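Local coordinates for protein Amuc_1102 (Akkermansia muciniphila, PDB 7DSZ) that is of unknown function but adopts an immunoglobulin-like fold related to archaeal type IV pilus proteins and may therefore take part in a pilus-like assembly, at residues 48-52 and 114-118; 58-62 and 103-108; 73-79 and 95-101; 82-86 and 121-125; 178-182 and 193-198. All blocks are in the same frame, centred on the assembly; numbering follows the deposited sequence.

Contact 1 (48-52 and 114-118)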
# COMPACT_ATOMS: atom_id res chain seq x y z
N PRO C 48 -10.27 -9.22 -15.99
CA PRO C 48 -9.55 -9.79 -14.85
C PRO C 48 -9.30 -11.28 -15.02
O PRO C 48 -10.12 -12.01 -15.59
CB PRO C 48 -10.49 -9.51 -13.67
CG PRO C 48 -11.34 -8.38 -14.11
CD PRO C 48 -11.53 -8.57 -15.59
N LYS C 49 -8.16 -11.73 -14.51
CA LYS C 49 -7.75 -13.12 -14.55
C LYS C 49 -7.91 -13.74 -13.16
O LYS C 49 -8.27 -13.08 -12.19
CB LYS C 49 -6.31 -13.25 -15.05
CG LYS C 49 -6.11 -12.82 -16.49
CD LYS C 49 -4.72 -13.20 -16.99
CE LYS C 49 -4.46 -12.66 -18.39
NZ LYS C 49 -5.41 -13.20 -19.41
N LYS C 50 -7.60 -15.04 -13.07
CA LYS C 50 -7.82 -15.78 -11.83
C LYS C 50 -6.58 -15.75 -10.94
O LYS C 50 -5.48 -16.13 -11.34
CB LYS C 50 -8.24 -17.21 -12.13
CG LYS C 50 -9.69 -17.31 -12.59
CD LYS C 50 -10.10 -18.80 -12.68
CE LYS C 50 -11.48 -18.99 -13.31
NZ LYS C 50 -12.58 -18.50 -12.43
N TRP C 51 -6.80 -15.32 -9.70
CA TRP C 51 -5.82 -15.33 -8.64
C TRP C 51 -5.91 -16.63 -7.86
O TRP C 51 -6.98 -17.22 -7.74
CB TRP C 51 -6.09 -14.16 -7.70
CG TRP C 51 -5.77 -12.83 -8.26
CD1 TRP C 51 -6.36 -12.21 -9.34
CD2 TRP C 51 -4.79 -11.94 -7.77
NE1 TRP C 51 -5.76 -10.99 -9.56
CE2 TRP C 51 -4.79 -10.80 -8.60
CE3 TRP C 51 -3.86 -12.01 -6.72
CZ2 TRP C 51 -3.92 -9.73 -8.40
CZ3 TRP C 51 -3.00 -10.94 -6.52
CH2 TRP C 51 -3.04 -9.82 -7.36
N ALA C 52 -4.77 -17.06 -7.31
CA ALA C 52 -4.78 -18.14 -6.32
C ALA C 52 -5.10 -17.55 -4.96
O ALA C 52 -4.37 -16.68 -4.47
CB ALA C 52 -3.43 -18.86 -6.28
N TYR C 114 -2.28 -15.01 -1.09
CA TYR C 114 -2.62 -15.01 -2.50
C TYR C 114 -1.37 -15.12 -3.38
O TYR C 114 -0.30 -14.63 -3.02
CB TYR C 114 -3.37 -13.73 -2.91
CG TYR C 114 -4.60 -13.48 -2.04
CD1 TYR C 114 -4.46 -13.02 -0.74
CD2 TYR C 114 -5.88 -13.74 -2.52
CE1 TYR C 114 -5.56 -12.84 0.08
CE2 TYR C 114 -7.01 -13.53 -1.71
CZ TYR C 114 -6.83 -13.08 -0.41
OH TYR C 114 -7.92 -12.88 0.43
N LEU C 115 -1.55 -15.71 -4.56
CA LEU C 115 -0.58 -15.60 -5.64
C LEU C 115 -1.24 -14.92 -6.83
O LEU C 115 -2.41 -15.18 -7.15
CB LEU C 115 -0.04 -16.99 -6.06
CG LEU C 115 0.96 -17.64 -5.10
CD1 LEU C 115 1.22 -19.09 -5.57
CD2 LEU C 115 2.29 -16.83 -4.95
N SER C 116 -0.50 -14.03 -7.50
CA SER C 116 -1.03 -13.28 -8.63
C SER C 116 -1.28 -14.20 -9.83
O SER C 116 -0.75 -15.31 -9.90
CB SER C 116 -0.05 -12.19 -9.04
OG SER C 116 1.11 -12.81 -9.60
N PRO C 117 -2.07 -13.73 -10.80
CA PRO C 117 -2.22 -14.53 -12.03
C PRO C 117 -0.90 -14.81 -12.72
O PRO C 117 -0.72 -15.92 -13.25
CB PRO C 117 -3.15 -13.66 -12.89
CG PRO C 117 -3.95 -12.86 -11.89
CD PRO C 117 -2.95 -12.54 -10.79
N SER C 118 0.04 -13.87 -12.71
CA SER C 118 1.31 -14.15 -13.40
C SER C 118 2.15 -15.17 -12.65
O SER C 118 2.83 -15.99 -13.27
CB SER C 118 2.08 -12.84 -13.64
OG SER C 118 2.57 -12.28 -12.43
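P117 lays its ring over one face of the W51 indole: its CD stands 3.4 Å from the centroid of the five-membered ring and almost straight above it, a close CH-pi contact. S116 extends this cover on the same face, with its CA 3.9 Å from the centroid of the six-membered ring. W51 holds CG anti to its carbonyl carbon (chi1 -72°), which sets the indole beside its own backbone N and across residues 116-117. CB of Y114 reaches the indole at its edge, 4.2 Å from CE3, and F185 meets W51 edge-to-face. Here strand 50-63 and strand 109-115 pair antiparallel in the three-stranded sheet of the immunoglobulin-like fold. A52 and L115 form a hydrogen-bonded pair, with A52 N to L115 O and L115 N to A52 O both 3.0 Å; their CB atoms touch on one side of the sheet at 3.9 Å. K49 CB packs on P117 CB at 3.8 Å before the rest of the lysine turns away to a salt bridge with E127. S116 is the N-cap of helix 117-124: chi1 of 69° tucks OG in between its backbone N and carbonyl carbon, where it bonds S119 N and also E195 OE1 of the second subunit.

Contact 2 (58-62 and 103-108)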
# COMPACT_ATOMS: atom_id res chain seq x y z
N PHE C 58 -10.51 -20.52 10.80
CA PHE C 58 -10.01 -20.72 12.16
C PHE C 58 -10.94 -20.05 13.17
O PHE C 58 -11.76 -19.21 12.83
CB PHE C 58 -8.57 -20.22 12.32
CG PHE C 58 -8.43 -18.71 12.35
CD1 PHE C 58 -8.29 -17.99 11.18
CD2 PHE C 58 -8.35 -18.05 13.56
CE1 PHE C 58 -8.10 -16.61 11.22
CE2 PHE C 58 -8.15 -16.67 13.61
CZ PHE C 58 -8.04 -15.95 12.44
N LYS C 59 -10.79 -20.48 14.43
CA LYS C 59 -11.51 -19.90 15.55
C LYS C 59 -10.55 -19.81 16.73
O LYS C 59 -9.69 -20.68 16.89
CB LYS C 59 -12.76 -20.73 15.92
CG LYS C 59 -13.52 -20.20 17.12
CD LYS C 59 -14.68 -21.13 17.49
CE LYS C 59 -15.94 -20.73 16.77
NZ LYS C 59 -17.16 -21.40 17.36
N VAL C 60 -10.68 -18.75 17.53
CA VAL C 60 -9.80 -18.49 18.67
C VAL C 60 -10.58 -18.69 19.96
O VAL C 60 -11.74 -18.30 20.06
CB VAL C 60 -9.24 -17.06 18.63
CG1 VAL C 60 -8.21 -16.84 19.74
CG2 VAL C 60 -8.64 -16.76 17.27
N GLU C 61 -9.92 -19.24 20.98
CA GLU C 61 -10.44 -19.22 22.34
C GLU C 61 -9.31 -18.79 23.27
O GLU C 61 -8.15 -18.80 22.88
CB GLU C 61 -11.01 -20.59 22.77
CG GLU C 61 -12.16 -21.13 21.89
CD GLU C 61 -13.47 -20.37 22.05
OE1 GLU C 61 -13.57 -19.49 22.94
OE2 GLU C 61 -14.42 -20.67 21.28
N ALA C 62 -9.66 -18.39 24.50
CA ALA C 62 -8.64 -17.84 25.37
C ALA C 62 -8.95 -18.14 26.83
O ALA C 62 -10.11 -18.34 27.22
CB ALA C 62 -8.48 -16.32 25.17
N VAL C 103 -8.31 -9.67 16.72
CA VAL C 103 -8.82 -10.99 16.35
C VAL C 103 -9.91 -11.35 17.35
O VAL C 103 -9.63 -11.39 18.56
CB VAL C 103 -7.71 -12.04 16.31
CG1 VAL C 103 -8.27 -13.37 15.84
CG2 VAL C 103 -6.60 -11.59 15.35
N PRO C 104 -11.15 -11.54 16.91
CA PRO C 104 -12.24 -11.83 17.85
C PRO C 104 -12.07 -13.22 18.42
O PRO C 104 -11.51 -14.11 17.78
CB PRO C 104 -13.50 -11.73 16.98
CG PRO C 104 -13.04 -12.14 15.63
CD PRO C 104 -11.61 -11.60 15.51
N VAL C 105 -12.55 -13.39 19.65
CA VAL C 105 -12.52 -14.68 20.34
C VAL C 105 -13.90 -15.32 20.23
O VAL C 105 -14.93 -14.63 20.32
CB VAL C 105 -12.10 -14.49 21.82
CG1 VAL C 105 -12.11 -15.81 22.55
CG2 VAL C 105 -10.72 -13.85 21.91
N GLY C 106 -13.93 -16.63 19.99
CA GLY C 106 -15.20 -17.34 19.92
C GLY C 106 -15.96 -17.19 18.63
O GLY C 106 -17.17 -17.44 18.61
N GLU C 107 -15.30 -16.80 17.55
CA GLU C 107 -15.98 -16.46 16.30
C GLU C 107 -15.26 -17.11 15.13
O GLU C 107 -14.03 -16.99 15.01
CB GLU C 107 -16.01 -14.94 16.15
CG GLU C 107 -16.79 -14.42 14.99
CD GLU C 107 -16.91 -12.90 15.06
OE1 GLU C 107 -17.20 -12.38 16.16
OE2 GLU C 107 -16.70 -12.24 14.02
N ASN C 108 -16.00 -17.81 14.27
CA ASN C 108 -15.39 -18.39 13.08
C ASN C 108 -14.95 -17.27 12.16
O ASN C 108 -15.70 -16.32 11.91
CB ASN C 108 -16.36 -19.31 12.37
CG ASN C 108 -16.70 -20.54 13.19
OD1 ASN C 108 -15.83 -21.36 13.46
ND2 ASN C 108 -17.96 -20.66 13.58
O HOH W 1 -18.81 -19.21 15.36
O HOH W 2 -18.26 -19.98 19.56
O HOH W 3 -19.26 -22.89 15.28
O HOH W 4 -12.37 -16.57 17.04
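V103 and V60 cross at about a right angle, V103 CG1 resting 3.7 Å from V60 CG2. Both methyls lie in the plane of the F58 ring, at its edge, with V103 CG1 4.0 Å from F58 CE2. The backbone of 103-108, leaving strand 91-104 for strand 109-115 of the other sheet, then swings past strand 50-63: G106 N gives V60 O a fairly straight bond of 2.8 Å, nearly in line with the carbonyl. V105, with CG1 anti to its backbone N (chi1 178°), brings that methyl to 3.5 Å from the same V60 O. Farther out K59 and N108 pass obliquely, K59 CE 3.4 Å from N108 OD1. K59 NZ donates to a water that in turn donates to G106 O. Another water takes N-H bonds from V60 and E107 and donates to P104 O. With a single direct hydrogen bond across this crossing between sheets, much of the polar linkage is thus carried by water, while V60, V103 and F58 supply the apolar packing.

Contact 3 (73-79 and 95-101)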
# COMPACT_ATOMS: atom_id res chain seq x y z
N ALA C 73 -3.48 -9.44 18.56
CA ALA C 73 -2.91 -9.85 17.27
C ALA C 73 -2.64 -11.35 17.27
O ALA C 73 -2.51 -11.97 18.32
CB ALA C 73 -1.60 -9.11 16.96
N LEU C 74 -2.54 -11.90 16.06
CA LEU C 74 -2.06 -13.25 15.80
C LEU C 74 -1.21 -13.17 14.55
O LEU C 74 -1.59 -12.50 13.59
CB LEU C 74 -3.21 -14.24 15.52
CG LEU C 74 -4.07 -14.79 16.63
CD1 LEU C 74 -5.11 -15.70 16.00
CD2 LEU C 74 -3.17 -15.55 17.61
N THR C 75 -0.09 -13.88 14.54
CA THR C 75 0.75 -13.93 13.35
C THR C 75 0.56 -15.27 12.66
O THR C 75 0.73 -16.33 13.27
CB THR C 75 2.22 -13.69 13.71
OG1 THR C 75 2.36 -12.35 14.19
CG2 THR C 75 3.10 -13.87 12.48
N PHE C 76 0.17 -15.23 11.39
CA PHE C 76 0.03 -16.43 10.57
C PHE C 76 1.23 -16.52 9.64
O PHE C 76 1.51 -15.58 8.91
CB PHE C 76 -1.25 -16.37 9.73
CG PHE C 76 -2.48 -16.79 10.47
CD1 PHE C 76 -2.94 -16.05 11.55
CD2 PHE C 76 -3.18 -17.93 10.09
CE1 PHE C 76 -4.09 -16.44 12.24
CE2 PHE C 76 -4.33 -18.32 10.78
CZ PHE C 76 -4.77 -17.57 11.87
N LYS C 77 1.91 -17.66 9.66
CA LYS C 77 3.02 -17.91 8.73
C LYS C 77 2.56 -18.96 7.73
O LYS C 77 2.16 -20.06 8.12
CB LYS C 77 4.27 -18.35 9.49
CG LYS C 77 4.80 -17.28 10.42
CD LYS C 77 5.98 -17.78 11.25
CE LYS C 77 6.66 -16.61 11.98
NZ LYS C 77 7.80 -17.08 12.83
N PHE C 78 2.57 -18.59 6.45
CA PHE C 78 2.16 -19.48 5.38
C PHE C 78 3.38 -20.02 4.65
O PHE C 78 4.29 -19.26 4.33
CB PHE C 78 1.28 -18.75 4.37
CG PHE C 78 -0.04 -18.28 4.92
CD1 PHE C 78 -0.10 -17.08 5.62
CD2 PHE C 78 -1.19 -19.01 4.72
CE1 PHE C 78 -1.31 -16.62 6.12
CE2 PHE C 78 -2.42 -18.57 5.22
CZ PHE C 78 -2.48 -17.37 5.91
N TYR C 79 3.37 -21.33 4.37
CA TYR C 79 4.42 -22.00 3.61
C TYR C 79 3.77 -22.76 2.48
O TYR C 79 2.91 -23.61 2.71
CB TYR C 79 5.21 -22.99 4.48
CG TYR C 79 5.78 -22.39 5.75
CD1 TYR C 79 5.03 -22.37 6.91
CD2 TYR C 79 7.07 -21.87 5.78
CE1 TYR C 79 5.53 -21.83 8.08
CE2 TYR C 79 7.59 -21.33 6.94
CZ TYR C 79 6.81 -21.31 8.09
OH TYR C 79 7.30 -20.78 9.27
N TYR C 95 6.99 -18.16 1.18
CA TYR C 95 6.71 -17.86 2.58
C TYR C 95 6.04 -16.51 2.71
O TYR C 95 6.39 -15.55 2.01
CB TYR C 95 8.01 -17.84 3.38
CG TYR C 95 7.90 -17.33 4.80
CD1 TYR C 95 7.44 -18.16 5.83
CD2 TYR C 95 8.31 -16.04 5.14
CE1 TYR C 95 7.38 -17.71 7.14
CE2 TYR C 95 8.25 -15.59 6.45
CZ TYR C 95 7.77 -16.43 7.44
OH TYR C 95 7.71 -16.00 8.74
N LYS C 96 5.09 -16.41 3.64
CA LYS C 96 4.47 -15.12 3.93
C LYS C 96 4.05 -15.06 5.39
O LYS C 96 3.44 -16.01 5.89
CB LYS C 96 3.27 -14.89 3.02
CG LYS C 96 2.60 -13.54 3.23
CD LYS C 96 3.50 -12.41 2.73
CE LYS C 96 2.69 -11.13 2.53
NZ LYS C 96 3.52 -10.06 1.86
N GLU C 97 4.36 -13.95 6.05
CA GLU C 97 3.83 -13.61 7.37
C GLU C 97 2.69 -12.62 7.22
O GLU C 97 2.84 -11.59 6.55
CB GLU C 97 4.90 -12.98 8.26
CG GLU C 97 5.70 -13.93 9.07
CD GLU C 97 6.79 -13.23 9.87
OE1 GLU C 97 7.99 -13.50 9.61
OE2 GLU C 97 6.44 -12.41 10.74
N VAL C 98 1.55 -12.93 7.83
CA VAL C 98 0.41 -12.02 7.90
C VAL C 98 0.09 -11.81 9.38
O VAL C 98 -0.25 -12.76 10.08
CB VAL C 98 -0.82 -12.58 7.16
CG1 VAL C 98 -1.97 -11.58 7.17
CG2 VAL C 98 -0.46 -12.95 5.72
N LYS C 99 0.20 -10.56 9.85
CA LYS C 99 -0.13 -10.25 11.23
C LYS C 99 -1.54 -9.66 11.25
O LYS C 99 -1.77 -8.59 10.66
CB LYS C 99 0.87 -9.28 11.85
CG LYS C 99 0.61 -9.00 13.34
CD LYS C 99 1.68 -8.09 13.93
CE LYS C 99 1.36 -7.72 15.38
NZ LYS C 99 2.38 -8.25 16.36
N TYR C 100 -2.47 -10.36 11.87
CA TYR C 100 -3.84 -9.89 12.01
C TYR C 100 -3.96 -9.15 13.33
O TYR C 100 -3.32 -9.54 14.31
CB TYR C 100 -4.82 -11.06 11.98
CG TYR C 100 -4.93 -11.68 10.64
CD1 TYR C 100 -5.65 -11.06 9.62
CD2 TYR C 100 -4.29 -12.89 10.36
CE1 TYR C 100 -5.75 -11.63 8.37
CE2 TYR C 100 -4.40 -13.47 9.11
CZ TYR C 100 -5.11 -12.84 8.13
OH TYR C 100 -5.21 -13.40 6.88
N VAL C 101 -4.77 -8.09 13.36
CA VAL C 101 -4.99 -7.35 14.59
C VAL C 101 -6.48 -7.34 14.90
O VAL C 101 -7.32 -7.48 14.00
CB VAL C 101 -4.43 -5.91 14.51
CG1 VAL C 101 -2.91 -5.93 14.52
CG2 VAL C 101 -4.96 -5.21 13.27
O HOH W 5 1.40 -11.32 16.66
O HOH W 6 9.62 -17.68 10.72
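Y100 turns its ring edge toward the face of F76 in an offset edge-to-face pair, centroids 5.4 Å apart and planes at 89°; V98 CG1 of its own strand lies 3.5 Å above one face of the Y100 ring, toward the rim. At the edge of the F76 ring lies V98 O, and at that of F78 lies K96 O. These rings belong to the antiparallel hairpin of strands 70-83 and 91-104, central to the larger sheet of the immunoglobulin-like fold. Six backbone bonds link L74 with Y100, F76 with V98 and F78 with K96, each pair bonded both ways. On the inward side F76 and Y100 pack on A111 and F78 and V98 on V113 of strand 109-115, while L74 meets V21 of strand 18-32, and Y100 OH bonds S112 N. T75, K77, Y79, Y95, E97 and K99 share the outer side. Y79 and Y95 run side by side there, planes at 48°, Y79 CE2 touching Y95 CD1. K77, extended beyond CG, lies alongside E97, their CG atoms 3.7 Å apart, and its NZ makes a salt bridge with E142. Y95 OH donates to E97 OE1 at 2.7 Å, on the anti side and tilted out of the carboxylate plane.

Contact 4 (82-86 and 121-125)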
# COMPACT_ATOMS: atom_id res chain seq x y z
N VAL C 82 5.94 -25.42 -4.45
CA VAL C 82 5.60 -25.73 -5.83
C VAL C 82 6.88 -26.18 -6.54
O VAL C 82 7.99 -25.92 -6.09
CB VAL C 82 4.98 -24.51 -6.58
CG1 VAL C 82 3.76 -23.99 -5.83
CG2 VAL C 82 6.01 -23.39 -6.74
N VAL C 83 6.69 -26.88 -7.66
CA VAL C 83 7.83 -27.25 -8.49
C VAL C 83 8.36 -26.01 -9.20
O VAL C 83 7.59 -25.26 -9.81
CB VAL C 83 7.43 -28.33 -9.51
CG1 VAL C 83 8.59 -28.62 -10.45
CG2 VAL C 83 6.96 -29.60 -8.80
N ASN C 84 9.68 -25.80 -9.13
CA ASN C 84 10.33 -24.71 -9.86
C ASN C 84 10.10 -24.94 -11.35
O ASN C 84 10.62 -25.91 -11.91
CB ASN C 84 11.83 -24.64 -9.55
CG ASN C 84 12.48 -23.40 -10.13
OD1 ASN C 84 11.93 -22.75 -11.01
ND2 ASN C 84 13.66 -23.06 -9.63
N PRO C 85 9.33 -24.07 -12.02
CA PRO C 85 9.07 -24.29 -13.44
C PRO C 85 10.29 -24.08 -14.31
O PRO C 85 10.27 -24.49 -15.48
CB PRO C 85 7.97 -23.28 -13.77
CG PRO C 85 8.18 -22.17 -12.76
CD PRO C 85 8.68 -22.85 -11.51
N ASP C 86 11.34 -23.43 -13.79
CA ASP C 86 12.57 -23.21 -14.53
C ASP C 86 13.62 -24.27 -14.29
O ASP C 86 14.53 -24.42 -15.11
CB ASP C 86 13.18 -21.85 -14.17
CG ASP C 86 12.40 -20.70 -14.72
OD1 ASP C 86 11.80 -20.85 -15.80
OD2 ASP C 86 12.37 -19.63 -14.06
N LYS C 121 0.46 -18.51 -13.65
CA LYS C 121 0.76 -18.89 -15.03
C LYS C 121 2.22 -19.29 -15.17
O LYS C 121 2.54 -20.25 -15.89
CB LYS C 121 0.42 -17.74 -15.98
CG LYS C 121 0.73 -18.07 -17.45
CD LYS C 121 0.15 -17.05 -18.41
CE LYS C 121 0.34 -17.52 -19.85
NZ LYS C 121 0.06 -16.44 -20.84
N ARG C 122 3.13 -18.57 -14.50
CA ARG C 122 4.54 -18.93 -14.54
C ARG C 122 4.78 -20.32 -13.94
O ARG C 122 5.56 -21.11 -14.49
CB ARG C 122 5.36 -17.89 -13.79
CG ARG C 122 6.87 -18.12 -13.88
CD ARG C 122 7.65 -17.01 -13.21
NE ARG C 122 9.08 -17.25 -13.38
CZ ARG C 122 10.02 -16.74 -12.61
NH1 ARG C 122 9.70 -15.91 -11.62
NH2 ARG C 122 11.30 -17.05 -12.83
N ILE C 123 4.12 -20.63 -12.83
CA ILE C 123 4.33 -21.92 -12.17
C ILE C 123 3.77 -23.06 -13.02
O ILE C 123 4.42 -24.10 -13.18
CB ILE C 123 3.70 -21.92 -10.76
CG1 ILE C 123 4.49 -21.02 -9.81
CG2 ILE C 123 3.67 -23.36 -10.19
CD1 ILE C 123 3.73 -20.72 -8.49
N THR C 124 2.57 -22.88 -13.57
CA THR C 124 1.84 -23.98 -14.17
C THR C 124 1.92 -24.02 -15.68
O THR C 124 1.62 -25.06 -16.27
CB THR C 124 0.36 -23.92 -13.78
OG1 THR C 124 -0.26 -22.80 -14.42
CG2 THR C 124 0.20 -23.80 -12.27
N GLY C 125 2.29 -22.91 -16.32
CA GLY C 125 2.36 -22.84 -17.76
C GLY C 125 1.08 -22.42 -18.43
O GLY C 125 1.08 -22.22 -19.65
O HOH W 7 6.11 -25.88 -11.97
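R122 reaches D86 through a chain extended from CG to NE, with CG opposite the backbone N (chi1 -175°), whereas D86 folds its carboxylate back beside its own N (chi1 -72°). The two side chains cross at about a right angle. NH2 of R122 donates to D86 OD2 at 3.1 Å in a salt bridge, arriving nearly along the C-O axis, with the oxygen tilted somewhat from the guanidinium plane and the carboxylate and guanidinium planes 52° apart. Neither group relies on this bond alone: R122 NH2 also makes a salt bridge to D72 of the second subunit, NE and NH1 bond S68 and N102 of that subunit, and D86 OD1 takes the backbone N of its S68. The pair therefore joins helix and loop to the second subunit. D86 is itself set by an Asx turn, its N donating to N84 OD1 at 2.9 Å. P85 lies on the helix backbone, CG 3.3 Å from R122 O. Beside it V82 CG2 meets I123 CD1 at 3.9 Å. A single water donates to both V83 O and I123 O, 2.7 Å from each. In the fold, the contact sets the C-terminal half of helix 117-124 against the end of strand 70-83; there V82 is backbone hydrogen-bonded to L92 of strand 91-104, and Y175 from a loop packs on P85, R122 and I123.

Contact 5 (178-182 and 193-198)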
# COMPACT_ATOMS: atom_id res chain seq x y z
N LEU C 178 1.10 -12.81 -1.34
CA LEU C 178 0.57 -11.50 -1.01
C LEU C 178 -0.49 -11.63 0.06
O LEU C 178 -1.22 -12.62 0.10
CB LEU C 178 -0.04 -10.86 -2.24
CG LEU C 178 0.95 -10.76 -3.41
CD1 LEU C 178 0.20 -10.41 -4.69
CD2 LEU C 178 1.95 -9.68 -3.09
N ASN C 179 -0.56 -10.64 0.93
CA ASN C 179 -1.71 -10.59 1.84
C ASN C 179 -2.86 -9.89 1.12
O ASN C 179 -2.71 -9.32 0.03
CB ASN C 179 -1.33 -9.97 3.20
CG ASN C 179 -1.18 -8.43 3.17
OD1 ASN C 179 -1.92 -7.72 2.52
ND2 ASN C 179 -0.21 -7.92 3.93
N LYS C 180 -4.05 -9.98 1.73
CA LYS C 180 -5.26 -9.52 1.05
C LYS C 180 -5.19 -8.04 0.70
O LYS C 180 -5.69 -7.63 -0.36
CB LYS C 180 -6.48 -9.82 1.95
CG LYS C 180 -7.80 -9.36 1.38
CD LYS C 180 -8.95 -10.00 2.20
CE LYS C 180 -10.32 -9.55 1.70
NZ LYS C 180 -10.62 -8.15 2.13
N ASP C 181 -4.58 -7.22 1.57
CA ASP C 181 -4.48 -5.79 1.31
C ASP C 181 -3.45 -5.46 0.25
O ASP C 181 -3.36 -4.31 -0.17
CB ASP C 181 -4.16 -5.02 2.60
CG ASP C 181 -5.37 -4.95 3.54
OD1 ASP C 181 -6.51 -5.07 3.04
OD2 ASP C 181 -5.19 -4.77 4.76
N GLU C 182 -2.68 -6.46 -0.20
CA GLU C 182 -1.77 -6.33 -1.32
C GLU C 182 -2.35 -6.87 -2.63
O GLU C 182 -1.60 -7.12 -3.58
CB GLU C 182 -0.46 -7.05 -0.99
CG GLU C 182 0.25 -6.45 0.22
CD GLU C 182 1.46 -7.27 0.68
OE1 GLU C 182 1.40 -8.53 0.71
OE2 GLU C 182 2.48 -6.65 1.04
N TYR C 193 -12.51 -11.80 7.23
CA TYR C 193 -11.17 -11.91 7.77
C TYR C 193 -10.93 -10.82 8.80
O TYR C 193 -11.55 -9.75 8.73
CB TYR C 193 -10.12 -11.75 6.66
CG TYR C 193 -10.40 -12.47 5.36
CD1 TYR C 193 -11.16 -11.86 4.36
CD2 TYR C 193 -9.86 -13.73 5.11
CE1 TYR C 193 -11.38 -12.50 3.16
CE2 TYR C 193 -10.09 -14.38 3.90
CZ TYR C 193 -10.84 -13.74 2.94
OH TYR C 193 -11.11 -14.34 1.73
N PRO C 194 -10.00 -11.01 9.72
CA PRO C 194 -9.61 -9.90 10.59
C PRO C 194 -8.84 -8.84 9.81
O PRO C 194 -8.38 -9.04 8.68
CB PRO C 194 -8.72 -10.55 11.66
CG PRO C 194 -8.85 -12.05 11.45
CD PRO C 194 -9.21 -12.22 10.01
N GLU C 195 -8.70 -7.68 10.46
CA GLU C 195 -7.86 -6.60 9.95
C GLU C 195 -6.40 -7.05 9.87
O GLU C 195 -5.91 -7.77 10.73
CB GLU C 195 -7.99 -5.39 10.87
CG GLU C 195 -7.14 -4.18 10.50
CD GLU C 195 -7.30 -3.03 11.48
OE1 GLU C 195 -8.14 -3.13 12.40
OE2 GLU C 195 -6.59 -2.02 11.31
N ILE C 196 -5.69 -6.59 8.84
CA ILE C 196 -4.26 -6.89 8.67
C ILE C 196 -3.43 -5.71 9.14
O ILE C 196 -3.66 -4.58 8.72
CB ILE C 196 -3.93 -7.21 7.21
CG1 ILE C 196 -4.72 -8.44 6.75
CG2 ILE C 196 -2.39 -7.36 7.03
CD1 ILE C 196 -4.64 -8.68 5.25
N MET C 197 -2.42 -5.99 9.97
CA MET C 197 -1.51 -4.93 10.39
C MET C 197 -0.64 -4.48 9.21
O MET C 197 -0.02 -5.30 8.54
CB MET C 197 -0.63 -5.42 11.54
CG MET C 197 0.31 -4.34 12.03
SD MET C 197 -0.59 -3.20 13.10
CE MET C 197 -0.03 -3.83 14.69
N ARG C 198 -0.63 -3.17 8.96
CA ARG C 198 0.11 -2.58 7.84
C ARG C 198 1.61 -2.63 8.12
O ARG C 198 2.04 -2.77 9.26
CB ARG C 198 -0.33 -1.12 7.62
CG ARG C 198 -1.76 -0.93 7.09
CD ARG C 198 -1.87 -0.95 5.56
NE ARG C 198 -3.26 -1.12 5.15
CZ ARG C 198 -3.68 -1.10 3.88
NH1 ARG C 198 -2.82 -0.91 2.89
NH2 ARG C 198 -4.97 -1.29 3.61
O HOH W 8 -7.03 -5.10 6.80
O HOH W 9 -2.81 -4.13 5.89
O HOH W 10 -4.66 -1.43 0.41
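The short 3-10 turn at 180-181 packs against the chain's last strand, the weakly bonded 195-196, which runs antiparallel to strand 91-104 through E195 with V101. I196 points into the turn: its CD1 lies 3.8 Å from K180 N and 3.9 Å from K180 CB, while its CG2 meets N179 ND2 at 3.8 Å. The K180 and Y193 side chains cross at about a right angle, K180 CE 3.5 Å from Y193 CE1. Bending at chi4 (-75°), the lysine then turns its NZ to the carbonyls of F188 and S186; Y193 OH bonds E55. D181 comes at I196 from the opposite direction, and its carboxylate stacks over one face of the R198 guanidinium with the planes only 13° apart. OD2 of D181 is 3.7 Å from R198 NH2, a long salt bridge in which no N-H points at the oxygen. That same OD2 accepts from two waters, one of which takes the N-H of I196 and the other of which donates to I196 O. The turn is closed by E182 N to N179 O, and the E182 carboxylate returns to accept from N179 N at 2.9 Å and makes a salt bridge to K96. With no direct hydrogen bond across the two segments, the join probably depends on I196 packing, charge attraction between D181 and R198, and water bridging D181 to the I196 backbone.

Along the chain, 58-62 with 103-108 (contact 2) and 73-79 with 95-101 (contact 3) fall between the two segments of contact 1, contact 4 crosses all three, and contact 5 follows. Contacts 1 and 2 lie on strand 50-63 with centres about 29 Å apart, on opposite sides of the chain's centre. Contact 3, in the larger sheet, touches contact 2 through F58 and F76 and contact 5 through the K99 and M197 backbones. Contacts 1 and 4 share helix 117-124; contacts 1, 4 and 5 touch the second subunit and contacts 3 and 5 the third. The same strands and helix that pack the fold thus also carry residues facing the neighbouring subunits.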